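Long-range contacts in type C neurotoxin (Clostridium botulinum, PDB 3PME), which probably attaches the botulinum C/D mosaic neurotoxin to nerve-cell membranes through its receptor-binding domain, with gangliosides and phosphatidylethanolamine as likely partners: residues I255-Q260 with A383-A388; Y248-N253 with T269-T274; E26-G31 with K51-L56. All coordinates share one frame; numbering follows the deposited sequence.

Contact 1. Residues I255-Q260 with A383-A388; sequences ILVLVQ and AYTPVA
The ring of Pro386 is a bump for which strand 255-260 supplies the hollow, in the beta-trefoil half of the receptor-binding domain; Leu258 is the residue most covered by the other strand. Pro386 CD presses against the backbone, 3.3 Å from Leu256 O, while the CG–CD side of the ring lies between two leucines: CG faces Leu256 CB at 4.2 Å, and CD meets Leu258 CD2 at 3.9 Å. Leu258 and Pro386 pass one another head to tail, so a methyl branch runs along the flank of the ring. Proline suits this place because it is compact and rigid and brings no N-H to a buried spot; Leu256 O beside it is bonded to a water instead. Further along, Leu258 CB rests on Tyr384 CB, and the small Ala383 fits its methyl against Val257 CG1 at 3.9 Å. The strands cross at 132°, too oblique for a regular ladder, and one direct hydrogen bond joins them: Leu258 N to Tyr384 O, 2.8 Å and nearly straight at 171°, approaching from above the carbonyl plane. Water carries the pairing on at both ends, linking Leu256 O to Pro386 O and Leu258 O to Tyr384 N. Strand 247-252 pairs with 255-260 and packs Ile249 on both leucines, while strands 326-332 and 366-373 flank 383-389, Leu329 and Leu331 touching Leu256.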
ATOM      1  N   ILE A 255     -30.125  -3.954  10.167  1.00 22.85           N
ATOM      2  CA  ILE A 255     -29.241  -4.075   9.013  1.00 21.08           C
ATOM      3  C   ILE A 255     -28.012  -3.212   9.257  1.00 20.61           C
ATOM      4  O   ILE A 255     -27.926  -2.503  10.267  1.00 26.15           O
ATOM      5  CB  ILE A 255     -29.923  -3.666   7.701  1.00 27.18           C
ATOM      6  CG1 ILE A 255     -30.238  -2.174   7.722  1.00 26.30           C
ATOM      7  CG2 ILE A 255     -31.179  -4.517   7.447  1.00 24.06           C
ATOM      8  CD1 ILE A 255     -30.286  -1.565   6.346  1.00 25.61           C
ATOM      9  N   LEU A 256     -27.050  -3.280   8.347  1.00 18.26           N
ATOM     10  CA  LEU A 256     -25.879  -2.432   8.465  1.00 16.65           C
ATOM     11  C   LEU A 256     -25.998  -1.241   7.514  1.00 18.06           C
ATOM     12  O   LEU A 256     -26.449  -1.381   6.375  1.00 18.36           O
ATOM     13  CB  LEU A 256     -24.625  -3.232   8.109  1.00 19.10           C
ATOM     14  CG  LEU A 256     -24.308  -4.403   9.027  1.00 18.76           C
ATOM     15  CD1 LEU A 256     -23.106  -5.164   8.471  1.00 20.53           C
ATOM     16  CD2 LEU A 256     -24.047  -3.895  10.444  1.00 19.05           C
ATOM     17  N   VAL A 257     -25.587  -0.074   7.995  1.00 17.55           N
ATOM     18  CA  VAL A 257     -25.546   1.112   7.145  1.00 17.86           C
ATOM     19  C   VAL A 257     -24.225   1.829   7.370  1.00 17.78           C
ATOM     20  O   VAL A 257     -23.484   1.488   8.291  1.00 18.72           O
ATOM     21  CB  VAL A 257     -26.715   2.077   7.444  1.00 19.02           C
ATOM     22  CG1 VAL A 257     -28.059   1.447   7.057  1.00 20.64           C
ATOM     23  CG2 VAL A 257     -26.679   2.502   8.894  1.00 19.81           C
ATOM     24  N   LEU A 258     -23.940   2.823   6.528  1.00 18.86           N
ATOM     25  CA  LEU A 258     -22.710   3.594   6.639  1.00 20.42           C
ATOM     26  C   LEU A 258     -23.008   4.966   7.226  1.00 19.14           C
ATOM     27  O   LEU A 258     -23.710   5.772   6.615  1.00 20.73           O
ATOM     28  CB  LEU A 258     -22.032   3.735   5.269  1.00 19.46           C
ATOM     29  CG  LEU A 258     -21.845   2.432   4.473  1.00 19.16           C
ATOM     30  CD1 LEU A 258     -21.098   2.676   3.150  1.00 20.83           C
ATOM     31  CD2 LEU A 258     -21.136   1.377   5.312  1.00 19.18           C
ATOM     32  N   VAL A 259     -22.454   5.219   8.402  1.00 20.82           N
ATOM     33  CA  VAL A 259     -22.709   6.438   9.161  1.00 22.58           C
ATOM     34  C   VAL A 259     -21.477   7.347   9.157  1.00 21.69           C
ATOM     35  O   VAL A 259     -20.342   6.883   9.304  1.00 20.88           O
ATOM     36  CB  VAL A 259     -23.031   6.074  10.618  1.00 22.15           C
ATOM     37  CG1 VAL A 259     -23.172   7.332  11.477  1.00 27.63           C
ATOM     38  CG2 VAL A 259     -24.287   5.203  10.684  1.00 23.90           C
ATOM     39  N   GLN A 260     -21.682   8.650   8.995  1.00 23.78           N
ATOM     40  CA  GLN A 260     -20.537   9.551   9.005  1.00 24.37           C
ATOM     41  C   GLN A 260     -19.942   9.643  10.403  1.00 24.51           C
ATOM     42  O   GLN A 260     -20.661   9.873  11.372  1.00 24.60           O
ATOM     43  CB  GLN A 260     -20.924  10.942   8.511  1.00 25.75           C
ATOM     44  CG  GLN A 260     -19.715  11.815   8.194  1.00 28.17           C
ATOM     45  CD  GLN A 260     -20.101  13.120   7.546  1.00 31.86           C
ATOM     46  OE1 GLN A 260     -20.925  13.867   8.074  1.00 33.74           O
ATOM     47  NE2 GLN A 260     -19.511  13.404   6.392  1.00 32.47           N
ATOM     48  N   ALA A 383     -30.529   5.638   3.053  1.00 22.58           N
ATOM     49  CA  ALA A 383     -29.318   5.462   3.847  1.00 20.99           C
ATOM     50  C   ALA A 383     -28.170   5.080   2.930  1.00 20.25           C
ATOM     51  O   ALA A 383     -28.381   4.431   1.913  1.00 20.76           O
ATOM     52  CB  ALA A 383     -29.535   4.369   4.907  1.00 20.72           C
ATOM     53  N   TYR A 384     -26.954   5.478   3.288  1.00 21.53           N
ATOM     54  CA  TYR A 384     -25.774   4.930   2.630  1.00 20.37           C
ATOM     55  C   TYR A 384     -25.654   3.497   3.129  1.00 19.67           C
ATOM     56  O   TYR A 384     -25.601   3.270   4.340  1.00 20.07           O
ATOM     57  CB  TYR A 384     -24.529   5.728   2.995  1.00 21.23           C
ATOM     58  CG  TYR A 384     -24.489   7.140   2.461  1.00 22.71           C
ATOM     59  CD1 TYR A 384     -25.179   8.166   3.097  1.00 22.17           C
ATOM     60  CD2 TYR A 384     -23.717   7.454   1.346  1.00 23.34           C
ATOM     61  CE1 TYR A 384     -25.114   9.473   2.612  1.00 24.03           C
ATOM     62  CE2 TYR A 384     -23.654   8.751   0.853  1.00 24.20           C
ATOM     63  CZ  TYR A 384     -24.356   9.750   1.500  1.00 25.03           C
ATOM     64  OH  TYR A 384     -24.290  11.044   1.028  1.00 27.05           O
ATOM     65  N   THR A 385     -25.643   2.539   2.206  1.00 18.18           N
ATOM     66  CA  THR A 385     -25.843   1.141   2.593  1.00 19.23           C
ATOM     67  C   THR A 385     -24.867   0.230   1.861  1.00 19.38           C
ATOM     68  O   THR A 385     -24.718   0.334   0.639  1.00 19.02           O
ATOM     69  CB  THR A 385     -27.276   0.677   2.243  1.00 19.13           C
ATOM     70  OG1 THR A 385     -28.232   1.635   2.728  1.00 19.67           O
ATOM     71  CG2 THR A 385     -27.566  -0.706   2.842  1.00 18.30           C
ATOM     72  N   PRO A 386     -24.186  -0.662   2.600  1.00 18.22           N
ATOM     73  CA  PRO A 386     -23.462  -1.751   1.942  1.00 19.67           C
ATOM     74  C   PRO A 386     -24.473  -2.848   1.606  1.00 19.59           C
ATOM     75  O   PRO A 386     -25.248  -3.259   2.480  1.00 19.60           O
ATOM     76  CB  PRO A 386     -22.493  -2.228   3.028  1.00 17.95           C
ATOM     77  CG  PRO A 386     -23.269  -2.007   4.324  1.00 17.59           C
ATOM     78  CD  PRO A 386     -24.150  -0.776   4.069  1.00 18.08           C
ATOM     79  N   VAL A 387     -24.479  -3.290   0.350  1.00 18.05           N
ATOM     80  CA  VAL A 387     -25.453  -4.271  -0.121  1.00 18.37           C
ATOM     81  C   VAL A 387     -24.772  -5.323  -0.976  1.00 17.94           C
ATOM     82  O   VAL A 387     -23.703  -5.078  -1.529  1.00 20.23           O
ATOM     83  CB  VAL A 387     -26.596  -3.616  -0.963  1.00 16.90           C
ATOM     84  CG1 VAL A 387     -27.495  -2.749  -0.085  1.00 17.95           C
ATOM     85  CG2 VAL A 387     -26.024  -2.815  -2.133  1.00 19.94           C
ATOM     86  N   ALA A 388     -25.401  -6.490  -1.088  1.00 18.03           N
ATOM     87  CA  ALA A 388     -24.983  -7.513  -2.034  1.00 17.97           C
ATOM     88  C   ALA A 388     -25.939  -7.471  -3.223  1.00 19.69           C
ATOM     89  O   ALA A 388     -27.159  -7.561  -3.041  1.00 20.50           O
ATOM     90  CB  ALA A 388     -25.021  -8.887  -1.364  1.00 19.77           C
TER
HETATM   91  O   HOH W   1     -26.897  -3.474   4.676  1.00 20.10           O
HETATM   92  O   HOH W   2     -26.516   6.309   6.015  1.00 27.23           O

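Contact 2. Residues Y248-N253 with T269-T274; sequences YIAPKN and TKNPIT. With SO4 (sulfate ion), chain C.
Asn271 ND2 is gripped by two acceptors, Ile249 O at 2.9 Å and O2 of a sulfate ion at 2.7 Å, so both amide hydrogens are used. This is a loop-to-strand contact in the beta-trefoil half of the receptor-binding domain, where the turn before strand 273-277 lies against strand 247-252. The bond to Ile249 O is fairly straight, 166° at the hydrogen, and lies in both the carbonyl plane and the amide plane. Asparagine suits the spot because its short amide reaches a strand carbonyl from a turn and still has a second N-H for the anion. Water 3 adds a bridge between Ile249 N, from which it accepts, and Lys270 O.

Beside the amide, Tyr248 and Lys270 run alongside each other and point the same way. Tyr248 CG takes the crowded position between the backbone N and the carbonyl carbon (chi1 66°), and the aliphatic part of Lys270 covers one face of the ring. Lys270 CB makes a CH-pi contact 4.0 Å from the Tyr248 ring centroid; chi1 and the extended chi2 of the lysine lay CD near CZ, and the bend at chi3 (43°) swings CE and NZ round toward the sulfate. Their polar tips then meet the same sulfate, probably from the crystallisation liquor, to which Tyr299 OH also bonds. The anion's charge would be partly balanced by the lysine. Tyr248 OH donates to sulfate O1 at 2.7 Å, with O1 in the plane of the ring, while Lys270 NZ reaches sulfate O3 at 3.0 Å.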
ATOM      1  N   TYR A 248     -18.433   4.940   8.774  1.00 19.90           N
ATOM      2  CA  TYR A 248     -18.178   3.676   9.454  1.00 19.98           C
ATOM      3  C   TYR A 248     -19.420   2.803   9.360  1.00 21.07           C
ATOM      4  O   TYR A 248     -20.512   3.301   9.078  1.00 21.06           O
ATOM      5  CB  TYR A 248     -17.783   3.897  10.925  1.00 19.40           C
ATOM      6  CG  TYR A 248     -18.854   4.469  11.835  1.00 20.32           C
ATOM      7  CD1 TYR A 248     -19.011   5.847  11.988  1.00 21.88           C
ATOM      8  CD2 TYR A 248     -19.669   3.628  12.577  1.00 22.10           C
ATOM      9  CE1 TYR A 248     -19.968   6.368  12.843  1.00 24.00           C
ATOM     10  CE2 TYR A 248     -20.626   4.136  13.438  1.00 21.72           C
ATOM     11  CZ  TYR A 248     -20.768   5.508  13.569  1.00 25.38           C
ATOM     12  OH  TYR A 248     -21.721   6.034  14.420  1.00 25.09           O
ATOM     13  N   ILE A 249     -19.248   1.506   9.597  1.00 17.40           N
ATOM     14  CA  ILE A 249     -20.345   0.546   9.518  1.00 18.37           C
ATOM     15  C   ILE A 249     -21.066   0.472  10.859  1.00 20.10           C
ATOM     16  O   ILE A 249     -20.437   0.258  11.896  1.00 20.42           O
ATOM     17  CB  ILE A 249     -19.827  -0.850   9.125  1.00 19.76           C
ATOM     18  CG1 ILE A 249     -19.069  -0.755   7.800  1.00 19.50           C
ATOM     19  CG2 ILE A 249     -20.983  -1.849   9.035  1.00 20.40           C
ATOM     20  CD1 ILE A 249     -18.368  -2.029   7.396  1.00 20.34           C
ATOM     21  N   ALA A 250     -22.381   0.665  10.834  1.00 20.03           N
ATOM     22  CA  ALA A 250     -23.184   0.606  12.055  1.00 23.55           C
ATOM     23  C   ALA A 250     -24.467  -0.193  11.866  1.00 20.29           C
ATOM     24  O   ALA A 250     -25.107  -0.113  10.828  1.00 19.42           O
ATOM     25  CB  ALA A 250     -23.529   2.013  12.514  1.00 23.82           C
ATOM     26  N   PRO A 251     -24.861  -0.962  12.886  1.00 20.22           N
ATOM     27  CA  PRO A 251     -26.167  -1.617  12.822  1.00 21.41           C
ATOM     28  C   PRO A 251     -27.268  -0.614  13.124  1.00 22.40           C
ATOM     29  O   PRO A 251     -27.165   0.156  14.077  1.00 24.82           O
ATOM     30  CB  PRO A 251     -26.084  -2.662  13.939  1.00 25.04           C
ATOM     31  CG  PRO A 251     -25.158  -2.070  14.925  1.00 27.58           C
ATOM     32  CD  PRO A 251     -24.137  -1.275  14.128  1.00 23.78           C
ATOM     33  N   LYS A 252     -28.309  -0.610  12.305  1.00 20.08           N
ATOM     34  CA  LYS A 252     -29.447   0.266  12.542  1.00 22.71           C
ATOM     35  C   LYS A 252     -30.705  -0.478  12.130  1.00 24.96           C
ATOM     36  O   LYS A 252     -30.846  -0.875  10.977  1.00 23.00           O
ATOM     37  CB  LYS A 252     -29.296   1.560  11.739  1.00 24.61           C
ATOM     38  CG  LYS A 252     -30.468   2.531  11.848  1.00 29.21           C
ATOM     39  CD  LYS A 252     -30.116   3.852  11.169  1.00 34.29           C
ATOM     40  CE  LYS A 252     -31.272   4.841  11.222  1.00 35.60           C
ATOM     41  NZ  LYS A 252     -30.843   6.166  10.693  1.00 44.54           N
ATOM     42  N   ASN A 253     -31.608  -0.696  13.080  1.00 27.55           N
ATOM     43  CA  ASN A 253     -32.839  -1.423  12.785  1.00 28.70           C
ATOM     44  C   ASN A 253     -32.585  -2.706  11.995  1.00 27.68           C
ATOM     45  O   ASN A 253     -33.224  -2.960  10.962  1.00 25.92           O
ATOM     46  CB  ASN A 253     -33.834  -0.526  12.047  1.00 30.48           C
ATOM     47  CG  ASN A 253     -34.477   0.495  12.957  1.00 37.99           C
ATOM     48  OD1 ASN A 253     -34.748   0.215  14.124  1.00 41.28           O
ATOM     49  ND2 ASN A 253     -34.730   1.686  12.428  1.00 41.70           N
ATOM     50  N   THR A 269     -12.060   5.253  12.836  1.00 19.61           N
ATOM     51  CA  THR A 269     -13.412   5.691  13.182  1.00 20.35           C
ATOM     52  C   THR A 269     -14.020   4.809  14.289  1.00 20.86           C
ATOM     53  O   THR A 269     -13.585   4.879  15.436  1.00 24.03           O
ATOM     54  CB  THR A 269     -14.314   5.742  11.930  1.00 18.41           C
ATOM     55  OG1 THR A 269     -14.331   4.452  11.303  1.00 18.69           O
ATOM     56  CG2 THR A 269     -13.779   6.788  10.922  1.00 21.07           C
ATOM     57  N   LYS A 270     -15.004   3.980  13.944  1.00 19.52           N
ATOM     58  CA  LYS A 270     -15.689   3.121  14.916  1.00 21.62           C
ATOM     59  C   LYS A 270     -16.008   1.752  14.322  1.00 20.47           C
ATOM     60  O   LYS A 270     -16.055   1.584  13.094  1.00 18.82           O
ATOM     61  CB  LYS A 270     -17.017   3.766  15.341  1.00 25.64           C
ATOM     62  CG  LYS A 270     -16.890   5.105  16.025  1.00 32.54           C
ATOM     63  CD  LYS A 270     -18.261   5.625  16.422  1.00 31.73           C
ATOM     64  CE  LYS A 270     -19.096   4.509  17.003  1.00 33.75           C
ATOM     65  NZ  LYS A 270     -20.153   5.030  17.918  1.00 41.60           N
ATOM     66  N   ASN A 271     -16.284   0.792  15.207  1.00 20.56           N
ATOM     67  CA  ASN A 271     -16.719  -0.547  14.809  1.00 19.33           C
ATOM     68  C   ASN A 271     -15.818  -1.240  13.783  1.00 17.13           C
ATOM     69  O   ASN A 271     -16.288  -1.680  12.740  1.00 19.64           O
ATOM     70  CB  ASN A 271     -18.160  -0.523  14.279  1.00 18.33           C
ATOM     71  CG  ASN A 271     -19.136   0.102  15.260  1.00 18.80           C
ATOM     72  OD1 ASN A 271     -18.931   0.060  16.476  1.00 22.91           O
ATOM     73  ND2 ASN A 271     -20.215   0.666  14.737  1.00 19.74           N
ATOM     74  N   PRO A 272     -14.531  -1.379  14.090  1.00 16.22           N
ATOM     75  CA  PRO A 272     -13.694  -2.160  13.184  1.00 18.39           C
ATOM     76  C   PRO A 272     -14.182  -3.591  13.096  1.00 18.64           C
ATOM     77  O   PRO A 272     -14.775  -4.123  14.050  1.00 20.52           O
ATOM     78  CB  PRO A 272     -12.309  -2.097  13.840  1.00 19.06           C
ATOM     79  CG  PRO A 272     -12.606  -1.882  15.300  1.00 20.47           C
ATOM     80  CD  PRO A 272     -13.815  -0.986  15.315  1.00 19.00           C
ATOM     81  N   ILE A 273     -13.979  -4.197  11.938  1.00 17.76           N
ATOM     82  CA  ILE A 273     -14.246  -5.614  11.751  1.00 18.41           C
ATOM     83  C   ILE A 273     -12.959  -6.439  11.825  1.00 18.47           C
ATOM     84  O   ILE A 273     -11.849  -5.895  11.801  1.00 18.95           O
ATOM     85  CB  ILE A 273     -15.007  -5.870  10.425  1.00 18.32           C
ATOM     86  CG1 ILE A 273     -14.252  -5.304   9.207  1.00 19.39           C
ATOM     87  CG2 ILE A 273     -16.405  -5.259  10.508  1.00 18.80           C
ATOM     88  CD1 ILE A 273     -13.051  -6.147   8.783  1.00 18.55           C
ATOM     89  N   THR A 274     -13.101  -7.753  11.959  1.00 16.38           N
ATOM     90  CA  THR A 274     -11.990  -8.661  11.717  1.00 17.51           C
ATOM     91  C   THR A 274     -12.425  -9.660  10.654  1.00 18.93           C
ATOM     92  O   THR A 274     -13.614  -9.876  10.441  1.00 19.63           O
ATOM     93  CB  THR A 274     -11.535  -9.396  12.961  1.00 19.26           C
ATOM     94  OG1 THR A 274     -12.633 -10.157  13.474  1.00 18.99           O
ATOM     95  CG2 THR A 274     -11.065  -8.410  14.023  1.00 18.40           C
TER
HETATM   96  S   SO4 C   2     -23.095   3.039  16.516  0.50 25.53           S
HETATM   97  O1  SO4 C   2     -23.219   4.191  15.621  0.50 25.86           O
HETATM   98  O2  SO4 C   2     -22.042   2.143  16.074  0.50 22.42           O
HETATM   99  O3  SO4 C   2     -22.772   3.525  17.855  0.50 34.01           O
HETATM  100  O4  SO4 C   2     -24.360   2.306  16.551  0.50 29.67           O
HETATM  101  O   HOH W   3     -16.693   0.664  10.604  1.00 20.11           O

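Contact 3. Residues E26-G31 with K51-L56; sequences EVRLEG and KIIVNL
Six backbone hydrogen bonds join strands 26-30 and 51-55 into an antiparallel ladder within the lectin-like (concanavalin-type) half of the domain. They come as reciprocal pairs at Glu26 with Asn55, Arg28 with Ile53 and Glu30 with Lys51. The middle pair is the straightest: Arg28 N reaches Ile53 O at 2.8 Å and 177°, and Ile53 N returns to Arg28 O at 2.7 Å. At the non-hydrogen-bonded pairs in between, CA-H groups point at carbonyls, the shortest contact being Val54 CA to Glu26 O at 3.2 Å.

Apolar packing occupies the face bearing Val27, Leu29, Ile52 and Val54. Ile52 sits between two partners on the facing strand, its CG2 against Val27 CG1 at 3.9 Å and its CG1 against Leu29 CG at 4.0 Å. Beta-branched valine and isoleucine favour the extended backbone and so suit this face, which Leu8 and Leu10 of strand 6-13 and Phe181 also touch.

Charge dominates the other face. Arg28 starts out with CG anti to the backbone N and bends at chi3 (77°), bringing its guanidinium beside Ile53, whose CB lies over one face of the group. Glu26 OE2 and Glu30 OE1 meet that group at its edge, in plane, as salt bridges with weak hydrogen bonds, each 3.3 Å, from NH1 and NH2 respectively. Lys51 NZ instead pairs with Asp184, and Asn55 OD1 with Thr178 OG1 of the next strand. The arginine, set loosely between two carboxylates over an apolar isoleucine, probably keeps its charge firmly, and its carboxylate neighbours should remain ionised.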
ATOM      1  N   GLU A  26      29.208  -5.590   0.553  1.00 25.63           N
ATOM      2  CA  GLU A  26      29.152  -5.590   2.006  1.00 28.70           C
ATOM      3  C   GLU A  26      27.936  -4.798   2.473  1.00 30.10           C
ATOM      4  O   GLU A  26      27.720  -3.672   2.034  1.00 28.43           O
ATOM      5  CB  GLU A  26      30.418  -4.980   2.607  1.00 31.72           C
ATOM      6  CG  GLU A  26      30.326  -4.798   4.109  1.00 36.33           C
ATOM      7  CD  GLU A  26      31.464  -3.974   4.681  1.00 42.28           C
ATOM      8  OE1 GLU A  26      32.360  -3.557   3.911  1.00 46.96           O
ATOM      9  OE2 GLU A  26      31.458  -3.741   5.909  1.00 52.52           O
ATOM     10  N   VAL A  27      27.151  -5.392   3.363  1.00 28.66           N
ATOM     11  CA  VAL A  27      25.980  -4.727   3.918  1.00 29.41           C
ATOM     12  C   VAL A  27      26.108  -4.716   5.433  1.00 33.27           C
ATOM     13  O   VAL A  27      25.993  -5.757   6.080  1.00 35.61           O
ATOM     14  CB  VAL A  27      24.686  -5.450   3.512  1.00 28.03           C
ATOM     15  CG1 VAL A  27      23.463  -4.763   4.120  1.00 30.49           C
ATOM     16  CG2 VAL A  27      24.571  -5.527   1.992  1.00 31.59           C
ATOM     17  N   ARG A  28      26.375  -3.545   5.996  1.00 29.63           N
ATOM     18  CA  ARG A  28      26.537  -3.436   7.438  1.00 33.45           C
ATOM     19  C   ARG A  28      25.429  -2.599   8.045  1.00 36.36           C
ATOM     20  O   ARG A  28      25.122  -1.515   7.559  1.00 33.17           O
ATOM     21  CB  ARG A  28      27.892  -2.827   7.791  1.00 37.49           C
ATOM     22  CG  ARG A  28      28.135  -2.742   9.289  1.00 44.04           C
ATOM     23  CD  ARG A  28      29.532  -2.237   9.614  1.00 48.25           C
ATOM     24  NE  ARG A  28      29.659  -0.791   9.443  1.00 48.54           N
ATOM     25  CZ  ARG A  28      30.265  -0.206   8.414  1.00 47.78           C
ATOM     26  NH1 ARG A  28      30.807  -0.939   7.451  1.00 50.21           N
ATOM     27  NH2 ARG A  28      30.331   1.118   8.347  1.00 47.65           N
ATOM     28  N   LEU A  29      24.832  -3.102   9.119  1.00 36.81           N
ATOM     29  CA  LEU A  29      23.762  -2.380   9.789  1.00 39.86           C
ATOM     30  C   LEU A  29      24.248  -1.724  11.074  1.00 41.53           C
ATOM     31  O   LEU A  29      24.804  -2.389  11.951  1.00 44.19           O
ATOM     32  CB  LEU A  29      22.571  -3.300  10.072  1.00 41.17           C
ATOM     33  CG  LEU A  29      21.629  -3.565   8.892  1.00 39.94           C
ATOM     34  CD1 LEU A  29      22.267  -4.496   7.869  1.00 42.32           C
ATOM     35  CD2 LEU A  29      20.317  -4.138   9.384  1.00 44.04           C
ATOM     36  N   GLU A  30      24.041  -0.415  11.169  1.00 40.30           N
ATOM     37  CA  GLU A  30      24.361   0.337  12.374  1.00 42.12           C
ATOM     38  C   GLU A  30      23.077   0.735  13.083  1.00 40.84           C
ATOM     39  O   GLU A  30      22.024   0.860  12.458  1.00 40.47           O
ATOM     40  CB  GLU A  30      25.177   1.582  12.036  1.00 42.93           C
ATOM     41  CG  GLU A  30      26.527   1.290  11.414  1.00 46.90           C
ATOM     42  CD  GLU A  30      27.388   2.530  11.310  1.00 49.15           C
ATOM     43  OE1 GLU A  30      28.549   2.413  10.857  1.00 52.84           O
ATOM     44  OE2 GLU A  30      26.903   3.621  11.682  1.00 50.54           O
ATOM     45  N   GLY A  31      23.160   0.930  14.395  1.00 42.85           N
ATOM     46  CA  GLY A  31      21.980   1.257  15.167  1.00 37.74           C
ATOM     47  C   GLY A  31      21.036   0.075  15.231  1.00 38.12           C
ATOM     48  O   GLY A  31      21.465  -1.077  15.205  1.00 41.99           O
ATOM     49  N   LYS A  51      21.232   3.044  10.584  1.00 32.22           N
ATOM     50  CA  LYS A  51      21.829   3.156   9.250  1.00 32.28           C
ATOM     51  C   LYS A  51      22.154   1.806   8.638  1.00 32.29           C
ATOM     52  O   LYS A  51      22.561   0.879   9.331  1.00 32.24           O
ATOM     53  CB  LYS A  51      23.120   3.970   9.291  1.00 33.95           C
ATOM     54  CG  LYS A  51      22.973   5.395   9.762  1.00 37.81           C
ATOM     55  CD  LYS A  51      24.279   6.142   9.563  1.00 40.39           C
ATOM     56  CE  LYS A  51      24.191   7.552  10.110  1.00 43.81           C
ATOM     57  NZ  LYS A  51      23.027   8.271   9.529  1.00 46.06           N
ATOM     58  N   ILE A  52      21.984   1.701   7.326  1.00 26.55           N
ATOM     59  CA  ILE A  52      22.512   0.563   6.599  1.00 25.40           C
ATOM     60  C   ILE A  52      23.617   1.096   5.703  1.00 25.98           C
ATOM     61  O   ILE A  52      23.387   2.003   4.912  1.00 26.49           O
ATOM     62  CB  ILE A  52      21.445  -0.112   5.740  1.00 25.50           C
ATOM     63  CG1 ILE A  52      20.276  -0.585   6.609  1.00 29.90           C
ATOM     64  CG2 ILE A  52      22.059  -1.275   4.964  1.00 28.14           C
ATOM     65  CD1 ILE A  52      19.152  -1.235   5.818  1.00 28.21           C
ATOM     66  N   ILE A  53      24.823   0.562   5.849  1.00 25.72           N
ATOM     67  CA  ILE A  53      25.942   1.005   5.027  1.00 23.94           C
ATOM     68  C   ILE A  53      26.250  -0.081   4.013  1.00 26.84           C
ATOM     69  O   ILE A  53      26.547  -1.218   4.385  1.00 26.86           O
ATOM     70  CB  ILE A  53      27.206   1.245   5.872  1.00 26.96           C
ATOM     71  CG1 ILE A  53      26.897   2.113   7.098  1.00 32.32           C
ATOM     72  CG2 ILE A  53      28.331   1.820   5.010  1.00 26.09           C
ATOM     73  CD1 ILE A  53      26.107   3.343   6.802  1.00 37.84           C
ATOM     74  N   VAL A  54      26.157   0.254   2.732  1.00 23.04           N
ATOM     75  CA  VAL A  54      26.448  -0.712   1.679  1.00 22.55           C
ATOM     76  C   VAL A  54      27.721  -0.311   0.947  1.00 25.38           C
ATOM     77  O   VAL A  54      27.816   0.797   0.441  1.00 25.26           O
ATOM     78  CB  VAL A  54      25.286  -0.814   0.670  1.00 21.89           C
ATOM     79  CG1 VAL A  54      25.597  -1.836  -0.418  1.00 26.34           C
ATOM     80  CG2 VAL A  54      23.979  -1.170   1.390  1.00 26.99           C
ATOM     81  N   ASN A  55      28.707  -1.203   0.921  1.00 24.26           N
ATOM     82  CA  ASN A  55      29.908  -0.976   0.121  1.00 24.94           C
ATOM     83  C   ASN A  55      29.965  -1.960  -1.033  1.00 28.15           C
ATOM     84  O   ASN A  55      30.153  -3.160  -0.826  1.00 27.99           O
ATOM     85  CB  ASN A  55      31.162  -1.123   0.983  1.00 28.33           C
ATOM     86  CG  ASN A  55      31.348   0.034   1.932  1.00 30.23           C
ATOM     87  OD1 ASN A  55      31.703   1.134   1.516  1.00 36.79           O
ATOM     88  ND2 ASN A  55      31.118  -0.207   3.216  1.00 33.68           N
ATOM     89  N   LEU A  56      29.778  -1.453  -2.245  1.00 27.42           N
ATOM     90  CA  LEU A  56      29.874  -2.269  -3.443  1.00 26.16           C
ATOM     91  C   LEU A  56      31.328  -2.595  -3.727  1.00 29.96           C
ATOM     92  O   LEU A  56      32.225  -1.848  -3.341  1.00 26.81           O
ATOM     93  CB  LEU A  56      29.307  -1.514  -4.647  1.00 28.02           C
ATOM     94  CG  LEU A  56      27.792  -1.438  -4.856  1.00 33.47           C
ATOM     95  CD1 LEU A  56      27.074  -1.010  -3.595  1.00 32.84           C
ATOM     96  CD2 LEU A  56      27.498  -0.475  -6.016  1.00 36.65           C
TER

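In the fold
From the N terminus, contact 3 comes first: 26-31 turns back through strands 34-35 and 42-45 to pair with 51-56, a local closure in the lectin-like half. The chain then crosses into the trefoil half, where contacts 1 and 2 cross, their segments alternating along the chain. Contact 2 closes a short loop from 248-253 to 269-274, whereas contact 1 spans over a hundred residues, from 255-260 to 383-388. The hairpin of strands 247-252 and 255-260 couples them, with Val257 N bonded to Ala250 O, probably, at 2.9 Å. Their centres lie about 9 Å apart, while contact 3 is about 51 Å from contact 1, centre to centre.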